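Local coordinates for beta-galactosidase/beta-glucuronidase (Faecalibacterium prausnitzii L2-6, PDB 6MVF), which is an FMN-binding beta-glucuronidase of glycoside hydrolase family 2, a family to which beta-galactosidase activity is also generally assigned, at residues 338-348 against 380-391; 562-570 against 581-589. One frame throughout, in Å; residues are numbered along the deposited sequence.

Both contacts involve helices of the TIM barrel, and they come in series along the chain: contact 1 closes at 391 before contact 2 opens at 562. Their centres lie about 32 Å apart, with about 13 Å between nearest atoms, so they do not touch. Contact 1 joins two successive barrel helices, 341-350 and 368-385, and the second of these also brings residues to the FMN pocket. Contact 2 joins helix 566-575, which comes after the last barrel strand, 529-532, and several short strands, to strand 581-583, the edge of a three-stranded antiparallel sheet with 596-602 and 624-629. The first contact is thus internal to the barrel, whereas the second fastens the beta-rich C-terminal part onto it.

Contact 1 (338-348 against 380-391); sequences QHSQDFYDACD and ELIIQNYNHPSI. With FMN (flavin mononucleotide), chain G.
His388 faces Asp348, Tyr344 and Gln341. Its CB lies 3.5 Å from Asp348 OD1. With CG beside the backbone N (chi1 -65°), the imidazole extends between two polar side chains. Tyr344 CB sits over the ring centre in a CH-pi contact, 3.5 Å from His388 CE1, and covers CG and CD2 too; CG is also near Asp348 OD2, CD2 near Gln341 OE1. At the edge, CE1 meets Gln341 OE1 and Asp345 OD1. ND1 donates almost straight to the syn lone pair of Asp348 OD2 at 2.7 Å; at the tip, NE2 donates to an in-plane lone pair of Gln341 OE1 at 2.7 Å, a bent bond (N-H...O 141°). With an acceptor at each ring nitrogen, both probably carry a proton, which would favour a charged imidazole beside Asp348.

Asp348 OD1 accepts from Ser390 OG (2.8 Å) and Ser390 N. Gln341 NE2 reaches Asn385 OD1 from above the carbonyl plane.

The axes of helix pieces 341-348 and 380-385 come within 12.4 Å at 55°. Helix 341-350 lies between parallel strands 331-334 and 353-357, helix 368-385 between 353-357 and 391-398: successive beta-alpha-beta crossovers of a TIM barrel, the second supplying Ile383 CG1 and Tyr386 to the flavin's dimethyl edge (C7, C7M).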
loop_
_atom_site.group_PDB
_atom_site.type_symbol
_atom_site.label_atom_id
_atom_site.label_comp_id
_atom_site.label_asym_id
_atom_site.label_seq_id
_atom_site.Cartn_x
_atom_site.Cartn_y
_atom_site.Cartn_z
ATOM N N GLN A 338 9.868 -23.970 -20.679
ATOM C CA GLN A 338 9.506 -22.562 -20.617
ATOM C C GLN A 338 9.084 -22.209 -19.191
ATOM O O GLN A 338 8.347 -22.963 -18.547
ATOM C CB GLN A 338 8.388 -22.275 -21.613
ATOM C CG GLN A 338 7.786 -20.913 -21.513
ATOM C CD GLN A 338 6.881 -20.636 -22.690
ATOM O OE1 GLN A 338 7.082 -21.174 -23.779
ATOM N NE2 GLN A 338 5.873 -19.806 -22.477
ATOM N N HIS A 339 9.603 -21.098 -18.670
ATOM C CA HIS A 339 9.251 -20.695 -17.318
ATOM C C HIS A 339 8.085 -19.690 -17.330
ATOM O O HIS A 339 7.458 -19.416 -18.360
ATOM C CB HIS A 339 10.481 -20.141 -16.598
ATOM C CG HIS A 339 11.350 -21.197 -15.984
ATOM N ND1 HIS A 339 11.594 -21.265 -14.628
ATOM C CD2 HIS A 339 12.026 -22.231 -16.538
ATOM C CE1 HIS A 339 12.386 -22.291 -14.377
ATOM N NE2 HIS A 339 12.661 -22.894 -15.518
ATOM N N SER A 340 7.766 -19.166 -16.148
ATOM C CA SER A 340 6.680 -18.203 -16.020
ATOM C C SER A 340 7.061 -16.859 -16.630
ATOM O O SER A 340 8.202 -16.399 -16.512
ATOM C CB SER A 340 6.340 -18.013 -14.549
ATOM O OG SER A 340 5.549 -16.855 -14.357
ATOM N N GLN A 341 6.091 -16.203 -17.261
ATOM C CA GLN A 341 6.320 -14.820 -17.652
ATOM C C GLN A 341 6.831 -14.002 -16.472
ATOM O O GLN A 341 7.733 -13.172 -16.629
ATOM C CB GLN A 341 5.051 -14.219 -18.242
ATOM C CG GLN A 341 4.756 -14.712 -19.671
ATOM C CD GLN A 341 5.992 -14.688 -20.547
ATOM O OE1 GLN A 341 6.572 -13.626 -20.790
ATOM N NE2 GLN A 341 6.431 -15.874 -20.994
ATOM N N ASP A 342 6.333 -14.286 -15.271
ATOM C CA ASP A 342 6.849 -13.604 -14.088
ATOM C C ASP A 342 8.361 -13.759 -13.963
ATOM O O ASP A 342 9.066 -12.779 -13.666
ATOM C CB ASP A 342 6.156 -14.114 -12.819
ATOM C CG ASP A 342 4.673 -13.710 -12.739
ATOM O OD1 ASP A 342 4.228 -12.822 -13.516
ATOM O OD2 ASP A 342 3.952 -14.298 -11.892
ATOM N N PHE A 343 8.894 -14.969 -14.185
ATOM C CA PHE A 343 10.330 -15.084 -13.945
ATOM C C PHE A 343 11.139 -14.430 -15.057
ATOM O O PHE A 343 12.185 -13.833 -14.776
ATOM C CB PHE A 343 10.782 -16.538 -13.736
ATOM C CG PHE A 343 12.168 -16.640 -13.124
ATOM C CD1 PHE A 343 12.334 -16.658 -11.738
ATOM C CD2 PHE A 343 13.307 -16.640 -13.921
ATOM C CE1 PHE A 343 13.606 -16.708 -11.158
ATOM C CE2 PHE A 343 14.586 -16.698 -13.339
ATOM C CZ PHE A 343 14.729 -16.726 -11.956
ATOM N N TYR A 344 10.681 -14.515 -16.315
ATOM C CA TYR A 344 11.358 -13.765 -17.370
ATOM C C TYR A 344 11.287 -12.273 -17.092
ATOM O O TYR A 344 12.296 -11.570 -17.213
ATOM C CB TYR A 344 10.782 -14.082 -18.749
ATOM C CG TYR A 344 11.012 -15.511 -19.197
ATOM C CD1 TYR A 344 12.293 -16.037 -19.288
ATOM C CD2 TYR A 344 9.940 -16.339 -19.507
ATOM C CE1 TYR A 344 12.497 -17.350 -19.674
ATOM C CE2 TYR A 344 10.131 -17.647 -19.887
ATOM C CZ TYR A 344 11.411 -18.154 -19.973
ATOM O OH TYR A 344 11.592 -19.461 -20.354
ATOM N N ASP A 345 10.118 -11.783 -16.663
ATOM C CA ASP A 345 9.996 -10.389 -16.241
ATOM C C ASP A 345 11.026 -10.033 -15.164
ATOM O O ASP A 345 11.760 -9.041 -15.292
ATOM C CB ASP A 345 8.579 -10.126 -15.731
ATOM C CG ASP A 345 7.539 -10.086 -16.850
ATOM O OD1 ASP A 345 7.923 -9.804 -18.013
ATOM O OD2 ASP A 345 6.331 -10.321 -16.554
ATOM N N ALA A 346 11.098 -10.845 -14.098
ATOM C CA ALA A 346 12.104 -10.637 -13.060
ATOM C C ALA A 346 13.526 -10.632 -13.617
ATOM O O ALA A 346 14.379 -9.887 -13.123
ATOM C CB ALA A 346 11.984 -11.700 -11.977
ATOM N N CYS A 347 13.806 -11.435 -14.644
ATOM C CA CYS A 347 15.145 -11.422 -15.236
ATOM C C CYS A 347 15.410 -10.147 -16.035
ATOM O O CYS A 347 16.506 -9.575 -15.959
ATOM C CB CYS A 347 15.328 -12.655 -16.113
ATOM S SG CYS A 347 15.499 -14.118 -15.106
ATOM N N ASP A 348 14.437 -9.719 -16.840
ATOM C CA ASP A 348 14.550 -8.449 -17.542
ATOM C C ASP A 348 14.814 -7.306 -16.567
ATOM O O ASP A 348 15.612 -6.399 -16.849
ATOM C CB ASP A 348 13.261 -8.163 -18.334
ATOM C CG ASP A 348 12.953 -9.217 -19.432
ATOM O OD1 ASP A 348 13.872 -9.853 -19.997
ATOM O OD2 ASP A 348 11.759 -9.387 -19.755
ATOM N N GLU A 380 6.337 -21.937 -29.813
ATOM C CA GLU A 380 5.680 -21.213 -28.732
ATOM C C GLU A 380 6.699 -20.559 -27.811
ATOM O O GLU A 380 6.467 -19.457 -27.308
ATOM C CB GLU A 380 4.771 -22.151 -27.930
ATOM C CG GLU A 380 3.587 -22.678 -28.704
ATOM C CD GLU A 380 2.786 -23.693 -27.906
ATOM O OE1 GLU A 380 3.396 -24.520 -27.190
ATOM O OE2 GLU A 380 1.541 -23.659 -27.987
ATOM N N LEU A 381 7.822 -21.228 -27.557
ATOM C CA LEU A 381 8.821 -20.651 -26.666
ATOM C C LEU A 381 9.388 -19.362 -27.244
ATOM O O LEU A 381 9.592 -18.384 -26.521
ATOM C CB LEU A 381 9.939 -21.655 -26.401
ATOM C CG LEU A 381 11.137 -21.125 -25.614
ATOM C CD1 LEU A 381 10.708 -20.702 -24.198
ATOM C CD2 LEU A 381 12.277 -22.155 -25.592
ATOM N N ILE A 382 9.637 -19.337 -28.548
ATOM C CA ILE A 382 10.241 -18.156 -29.145
ATOM C C ILE A 382 9.225 -17.039 -29.292
ATOM O O ILE A 382 9.533 -15.877 -29.033
ATOM C CB ILE A 382 10.877 -18.532 -30.490
ATOM C CG1 ILE A 382 12.077 -19.448 -30.238
ATOM C CG2 ILE A 382 11.241 -17.276 -31.298
ATOM C CD1 ILE A 382 12.747 -19.924 -31.487
ATOM N N ILE A 383 7.999 -17.364 -29.700
ATOM C CA ILE A 383 7.025 -16.324 -30.001
ATOM C C ILE A 383 6.505 -15.682 -28.724
ATOM O O ILE A 383 6.277 -14.472 -28.673
ATOM C CB ILE A 383 5.895 -16.907 -30.871
ATOM C CG1 ILE A 383 6.342 -16.880 -32.325
ATOM C CG2 ILE A 383 4.581 -16.113 -30.720
ATOM C CD1 ILE A 383 5.872 -18.052 -33.097
ATOM N N GLN A 384 6.332 -16.470 -27.668
ATOM C CA GLN A 384 5.831 -15.913 -26.420
ATOM C C GLN A 384 6.902 -15.155 -25.655
ATOM O O GLN A 384 6.570 -14.261 -24.872
ATOM C CB GLN A 384 5.233 -17.023 -25.555
ATOM C CG GLN A 384 4.057 -17.676 -26.232
ATOM C CD GLN A 384 3.489 -18.864 -25.486
ATOM O OE1 GLN A 384 3.877 -19.172 -24.353
ATOM N NE2 GLN A 384 2.538 -19.533 -26.122
ATOM N N ASN A 385 8.178 -15.448 -25.902
ATOM C CA ASN A 385 9.246 -14.818 -25.143
ATOM C C ASN A 385 10.137 -13.950 -26.001
ATOM O O ASN A 385 11.205 -13.525 -25.536
ATOM C CB ASN A 385 10.070 -15.877 -24.410
ATOM C CG ASN A 385 9.228 -16.657 -23.439
ATOM O OD1 ASN A 385 8.961 -16.185 -22.332
ATOM N ND2 ASN A 385 8.744 -17.827 -23.860
ATOM N N TYR A 386 9.711 -13.644 -27.226
ATOM C CA TYR A 386 10.579 -12.924 -28.152
ATOM C C TYR A 386 10.994 -11.545 -27.632
ATOM O O TYR A 386 12.087 -11.076 -27.956
ATOM C CB TYR A 386 9.893 -12.785 -29.508
ATOM C CG TYR A 386 10.787 -12.133 -30.540
ATOM C CD1 TYR A 386 10.732 -10.762 -30.772
ATOM C CD2 TYR A 386 11.705 -12.887 -31.263
ATOM C CE1 TYR A 386 11.559 -10.167 -31.712
ATOM C CE2 TYR A 386 12.530 -12.306 -32.198
ATOM C CZ TYR A 386 12.455 -10.948 -32.426
ATOM O OH TYR A 386 13.282 -10.370 -33.366
ATOM N N ASN A 387 10.153 -10.874 -26.837
ATOM C CA ASN A 387 10.474 -9.497 -26.476
ATOM C C ASN A 387 11.342 -9.352 -25.228
ATOM O O ASN A 387 11.793 -8.237 -24.950
ATOM C CB ASN A 387 9.191 -8.696 -26.317
ATOM C CG ASN A 387 8.398 -8.645 -27.605
ATOM O OD1 ASN A 387 8.975 -8.649 -28.708
ATOM N ND2 ASN A 387 7.061 -8.629 -27.480
ATOM N N HIS A 388 11.625 -10.438 -24.504
ATOM C CA HIS A 388 12.415 -10.362 -23.280
ATOM C C HIS A 388 13.883 -10.064 -23.565
ATOM O O HIS A 388 14.557 -10.896 -24.187
ATOM C CB HIS A 388 12.317 -11.669 -22.531
ATOM C CG HIS A 388 10.944 -11.982 -22.037
ATOM N ND1 HIS A 388 10.345 -11.280 -21.010
ATOM C CD2 HIS A 388 10.065 -12.943 -22.403
ATOM C CE1 HIS A 388 9.154 -11.795 -20.767
ATOM N NE2 HIS A 388 8.954 -12.797 -21.608
ATOM N N PRO A 389 14.433 -8.922 -23.120
ATOM C CA PRO A 389 15.865 -8.672 -23.368
ATOM C C PRO A 389 16.775 -9.607 -22.590
ATOM O O PRO A 389 17.930 -9.804 -22.997
ATOM C CB PRO A 389 16.057 -7.208 -22.942
ATOM C CG PRO A 389 14.958 -6.939 -21.959
ATOM C CD PRO A 389 13.790 -7.790 -22.416
ATOM N N SER A 390 16.285 -10.208 -21.501
ATOM C CA SER A 390 17.148 -11.063 -20.696
ATOM C C SER A 390 17.483 -12.360 -21.430
ATOM O O SER A 390 18.516 -12.974 -21.156
ATOM C CB SER A 390 16.499 -11.357 -19.333
ATOM O OG SER A 390 15.339 -12.183 -19.467
ATOM N N ILE A 391 16.633 -12.797 -22.351
ATOM C CA ILE A 391 16.872 -14.061 -23.043
ATOM C C ILE A 391 17.918 -13.835 -24.127
ATOM O O ILE A 391 17.695 -13.069 -25.069
ATOM C CB ILE A 391 15.570 -14.641 -23.627
ATOM C CG1 ILE A 391 14.568 -14.894 -22.492
ATOM C CG2 ILE A 391 15.867 -15.922 -24.424
ATOM C CD1 ILE A 391 13.253 -15.524 -22.908
HETATM N N1 FMN G . 1.721 -13.856 -37.036
HETATM C C2 FMN G . 0.502 -13.574 -36.568
HETATM O O2 FMN G . -0.494 -13.645 -37.290
HETATM N N3 FMN G . 0.281 -13.226 -35.319
HETATM C C4 FMN G . 1.227 -13.108 -34.441
HETATM O O4 FMN G . 1.013 -12.784 -33.284
HETATM C C4A FMN G . 2.556 -13.376 -34.873
HETATM N N5 FMN G . 3.507 -13.272 -33.990
HETATM C C5A FMN G . 4.760 -13.508 -34.318
HETATM C C6 FMN G . 5.736 -13.382 -33.363
HETATM C C7 FMN G . 7.027 -13.610 -33.679
HETATM C C7M FMN G . 8.072 -13.476 -32.642
HETATM C C8 FMN G . 7.373 -14.014 -35.036
HETATM C C8M FMN G . 8.792 -14.288 -35.388
HETATM C C9 FMN G . 6.389 -14.137 -35.992
HETATM C C9A FMN G . 5.085 -13.890 -35.687
HETATM N N10 FMN G . 4.088 -14.043 -36.638
HETATM C C10 FMN G . 2.778 -13.774 -36.248
HETATM C "C1'" FMN G . 4.519 -14.393 -37.985
HETATM C "C2'" FMN G . 4.154 -15.698 -38.651
HETATM O "O2'" FMN G . 5.189 -16.540 -38.214
HETATM C "C3'" FMN G . 4.274 -15.651 -40.159
HETATM O "O3'" FMN G . 4.247 -14.309 -40.592
HETATM C "C4'" FMN G . 3.144 -16.326 -40.902
HETATM O "O4'" FMN G . 1.949 -15.948 -40.235
HETATM C "C5'" FMN G . 3.276 -17.845 -41.016
HETATM O "O5'" FMN G . 2.532 -18.508 -40.008
HETATM P P FMN G . 2.719 -20.035 -39.629
HETATM O O1P FMN G . 1.357 -20.411 -39.204
HETATM O O2P FMN G . 3.221 -20.688 -40.883
HETATM O O3P FMN G . 3.731 -20.165 -38.541
#

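Contact 2 (562-570 against 581-589); sequences KTRKDSFYV and VHIAGRRHA
The junction between helix 566-575, the last helix of the barrel range, and the edge strand 581-583 is marked by an offset stack of Tyr569 on His582. The ring centroids are 3.5 Å apart and the planes diverge by 8°, with His582 CD2 over the centre of the tyrosine ring. A chi1 of -177° sets the imidazole anti to its own backbone nitrogen, directed at the helix. Phe568 CD1 covers the opposite face of Tyr569, which is thus held between two aromatic residues. Replacing Tyr569 by an alanine is likely to strip the imidazole of its stacking partner and open a gap between His582 and Phe568.

Asp566 meets the second segment beside this stack. Its OD1 lies near the imidazole plane, 3.2 Å from His582 CE1. OD2 accepts from Gly585 N at 2.6 Å on its syn side, 30° out of the carboxylate plane; the positive phi of Gly585 favours glycine there. Water 1 donates to Asp566 OD1 (3.0 Å) and to Ile583 O while accepting from Arg586 N and NE, and water 2 links OD2 to Arg587 N.

Arg587 NH2 forms a salt bridge with Asp566 OD1 at 3.6 Å and a weak hydrogen bond to Arg564 O, but its stronger partner is Glu507, which also accepts from Asp566 N. Thr563 CG2 lies over one face of the guanidinium, 3.7 Å from Arg587 NH1. Arg586 reaches Glu223 of a second subunit.

With a backbone N-H, two waters and an arginine around it, the buried Asp566 carboxylate is probably ionised.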
loop_
_atom_site.group_PDB
_atom_site.type_symbol
_atom_site.label_atom_id
_atom_site.label_comp_id
_atom_site.label_asym_id
_atom_site.label_seq_id
_atom_site.Cartn_x
_atom_site.Cartn_y
_atom_site.Cartn_z
ATOM N N LYS A 562 14.953 -21.056 2.282
ATOM C CA LYS A 562 15.292 -20.488 3.583
ATOM C C LYS A 562 16.779 -20.565 3.931
ATOM O O LYS A 562 17.301 -19.647 4.573
ATOM C CB LYS A 562 14.482 -21.180 4.682
ATOM C CG LYS A 562 13.020 -20.829 4.671
ATOM C CD LYS A 562 12.352 -21.173 5.996
ATOM C CE LYS A 562 10.941 -20.624 6.020
ATOM N NZ LYS A 562 10.940 -19.179 5.659
ATOM N N THR A 563 17.476 -21.639 3.546
ATOM C CA THR A 563 18.803 -21.939 4.075
ATOM C C THR A 563 19.820 -21.964 2.944
ATOM O O THR A 563 19.762 -22.825 2.059
ATOM C CB THR A 563 18.810 -23.265 4.851
ATOM O OG1 THR A 563 17.862 -23.198 5.913
ATOM C CG2 THR A 563 20.167 -23.526 5.471
ATOM N N ARG A 564 20.754 -21.024 2.995
ATOM C CA ARG A 564 21.880 -20.974 2.085
ATOM C C ARG A 564 22.952 -21.944 2.560
ATOM O O ARG A 564 23.463 -21.821 3.686
ATOM C CB ARG A 564 22.423 -19.556 2.026
ATOM C CG ARG A 564 21.446 -18.556 1.434
ATOM C CD ARG A 564 21.700 -17.157 1.978
ATOM N NE ARG A 564 20.855 -16.164 1.327
ATOM C CZ ARG A 564 19.548 -16.040 1.553
ATOM N NH1 ARG A 564 18.941 -16.848 2.426
ATOM N NH2 ARG A 564 18.843 -15.118 0.895
ATOM N N LYS A 565 23.293 -22.911 1.710
ATOM C CA LYS A 565 24.340 -23.839 2.078
ATOM C C LYS A 565 25.694 -23.140 1.998
ATOM O O LYS A 565 25.820 -22.022 1.495
ATOM C CB LYS A 565 24.291 -25.068 1.182
ATOM C CG LYS A 565 22.959 -25.777 1.209
ATOM C CD LYS A 565 22.972 -26.933 0.255
ATOM C CE LYS A 565 21.584 -27.446 0.043
ATOM N NZ LYS A 565 21.608 -28.450 -1.055
ATOM N N ASP A 566 26.726 -23.804 2.517
ATOM C CA ASP A 566 28.046 -23.179 2.506
ATOM C C ASP A 566 28.549 -22.977 1.077
ATOM O O ASP A 566 29.323 -22.048 0.818
ATOM C CB ASP A 566 29.029 -24.010 3.345
ATOM C CG ASP A 566 28.830 -23.825 4.879
ATOM O OD1 ASP A 566 28.092 -22.901 5.338
ATOM O OD2 ASP A 566 29.431 -24.627 5.633
ATOM N N SER A 567 28.093 -23.814 0.137
ATOM C CA SER A 567 28.445 -23.645 -1.271
ATOM C C SER A 567 27.962 -22.317 -1.814
ATOM O O SER A 567 28.585 -21.763 -2.727
ATOM C CB SER A 567 27.840 -24.767 -2.118
ATOM O OG SER A 567 28.544 -25.971 -1.938
ATOM N N PHE A 568 26.821 -21.836 -1.314
ATOM C CA PHE A 568 26.298 -20.546 -1.734
ATOM C C PHE A 568 27.320 -19.437 -1.496
ATOM O O PHE A 568 27.562 -18.605 -2.375
ATOM C CB PHE A 568 24.994 -20.288 -0.989
ATOM C CG PHE A 568 24.472 -18.888 -1.112
ATOM C CD1 PHE A 568 24.957 -17.870 -0.280
ATOM C CD2 PHE A 568 23.459 -18.596 -2.024
ATOM C CE1 PHE A 568 24.466 -16.591 -0.396
ATOM C CE2 PHE A 568 22.951 -17.318 -2.132
ATOM C CZ PHE A 568 23.450 -16.312 -1.327
ATOM N N TYR A 569 27.956 -19.431 -0.319
ATOM C CA TYR A 569 28.875 -18.361 0.054
ATOM C C TYR A 569 30.222 -18.469 -0.642
ATOM O O TYR A 569 30.925 -17.459 -0.749
ATOM C CB TYR A 569 29.059 -18.337 1.578
ATOM C CG TYR A 569 27.780 -17.976 2.308
ATOM C CD1 TYR A 569 27.398 -16.639 2.473
ATOM C CD2 TYR A 569 26.934 -18.963 2.801
ATOM C CE1 TYR A 569 26.217 -16.300 3.131
ATOM C CE2 TYR A 569 25.737 -18.637 3.457
ATOM C CZ TYR A 569 25.391 -17.308 3.614
ATOM O OH TYR A 569 24.225 -16.988 4.245
ATOM N N VAL A 570 30.604 -19.661 -1.113
ATOM C CA VAL A 570 31.721 -19.758 -2.047
ATOM C C VAL A 570 31.472 -18.854 -3.254
ATOM O O VAL A 570 32.282 -17.981 -3.585
ATOM C CB VAL A 570 31.938 -21.215 -2.492
ATOM C CG1 VAL A 570 32.914 -21.264 -3.693
ATOM C CG2 VAL A 570 32.420 -22.090 -1.325
ATOM N N VAL A 581 31.703 -11.644 4.491
ATOM C CA VAL A 581 32.613 -12.589 5.126
ATOM C C VAL A 581 31.764 -13.646 5.822
ATOM O O VAL A 581 30.830 -13.317 6.561
ATOM C CB VAL A 581 33.595 -11.892 6.095
ATOM C CG1 VAL A 581 32.879 -11.285 7.275
ATOM C CG2 VAL A 581 34.659 -12.878 6.561
ATOM N N HIS A 582 32.085 -14.920 5.569
ATOM C CA HIS A 582 31.243 -16.045 5.971
ATOM C C HIS A 582 32.101 -17.168 6.521
ATOM O O HIS A 582 33.006 -17.659 5.830
ATOM C CB HIS A 582 30.409 -16.568 4.804
ATOM C CG HIS A 582 29.481 -17.679 5.184
ATOM N ND1 HIS A 582 29.829 -19.011 5.076
ATOM C CD2 HIS A 582 28.220 -17.656 5.672
ATOM C CE1 HIS A 582 28.819 -19.760 5.476
ATOM N NE2 HIS A 582 27.828 -18.962 5.837
ATOM N N ILE A 583 31.809 -17.571 7.755
ATOM C CA ILE A 583 32.431 -18.737 8.366
ATOM C C ILE A 583 31.614 -19.973 8.006
ATOM O O ILE A 583 30.426 -20.074 8.347
ATOM C CB ILE A 583 32.561 -18.586 9.888
ATOM C CG1 ILE A 583 33.361 -17.320 10.239
ATOM C CG2 ILE A 583 33.259 -19.824 10.446
ATOM C CD1 ILE A 583 33.248 -16.895 11.682
ATOM N N ALA A 584 32.254 -20.907 7.303
ATOM C CA ALA A 584 31.640 -22.155 6.892
ATOM C C ALA A 584 31.532 -23.122 8.070
ATOM O O ALA A 584 32.240 -23.003 9.077
ATOM C CB ALA A 584 32.451 -22.795 5.770
ATOM N N GLY A 585 30.613 -24.079 7.937
ATOM C CA GLY A 585 30.518 -25.185 8.864
ATOM C C GLY A 585 29.719 -24.947 10.126
ATOM O O GLY A 585 29.888 -25.711 11.086
ATOM N N ARG A 586 28.833 -23.939 10.154
ATOM C CA ARG A 586 28.054 -23.676 11.363
ATOM C C ARG A 586 27.185 -24.880 11.758
ATOM O O ARG A 586 26.936 -25.095 12.954
ATOM C CB ARG A 586 27.185 -22.427 11.177
ATOM C CG ARG A 586 25.987 -22.722 10.320
ATOM C CD ARG A 586 25.063 -21.571 10.095
ATOM N NE ARG A 586 25.671 -20.429 9.434
ATOM C CZ ARG A 586 24.966 -19.373 9.046
ATOM N NH1 ARG A 586 23.653 -19.356 9.255
ATOM N NH2 ARG A 586 25.559 -18.336 8.469
ATOM N N ARG A 587 26.719 -25.674 10.779
ATOM C CA ARG A 587 25.950 -26.878 11.066
ATOM C C ARG A 587 26.835 -28.052 11.471
ATOM O O ARG A 587 26.325 -29.034 12.025
ATOM C CB ARG A 587 25.063 -27.243 9.869
ATOM C CG ARG A 587 23.896 -26.275 9.700
ATOM C CD ARG A 587 23.212 -26.341 8.337
ATOM N NE ARG A 587 24.003 -25.725 7.281
ATOM C CZ ARG A 587 23.982 -24.435 6.954
ATOM N NH1 ARG A 587 23.191 -23.572 7.595
ATOM N NH2 ARG A 587 24.767 -24.007 5.978
ATOM N N HIS A 588 28.149 -27.962 11.254
ATOM C CA HIS A 588 29.103 -28.849 11.922
ATOM C C HIS A 588 29.349 -28.293 13.331
ATOM O O HIS A 588 30.448 -27.867 13.693
ATOM C CB HIS A 588 30.387 -28.968 11.104
ATOM C CG HIS A 588 31.309 -30.064 11.551
ATOM N ND1 HIS A 588 32.351 -30.522 10.769
ATOM C CD2 HIS A 588 31.360 -30.781 12.702
ATOM C CE1 HIS A 588 32.992 -31.482 11.414
ATOM N NE2 HIS A 588 32.414 -31.655 12.589
ATOM N N ALA A 589 28.265 -28.294 14.123
ATOM C CA ALA A 589 28.227 -27.552 15.383
ATOM C C ALA A 589 29.160 -28.150 16.437
ATOM O O ALA A 589 29.804 -27.414 17.193
ATOM C CB ALA A 589 26.795 -27.501 15.904
HETATM O O HOH W 1 28.189 -21.895 8.201
HETATM O O HOH W 2 27.521 -25.862 7.894
#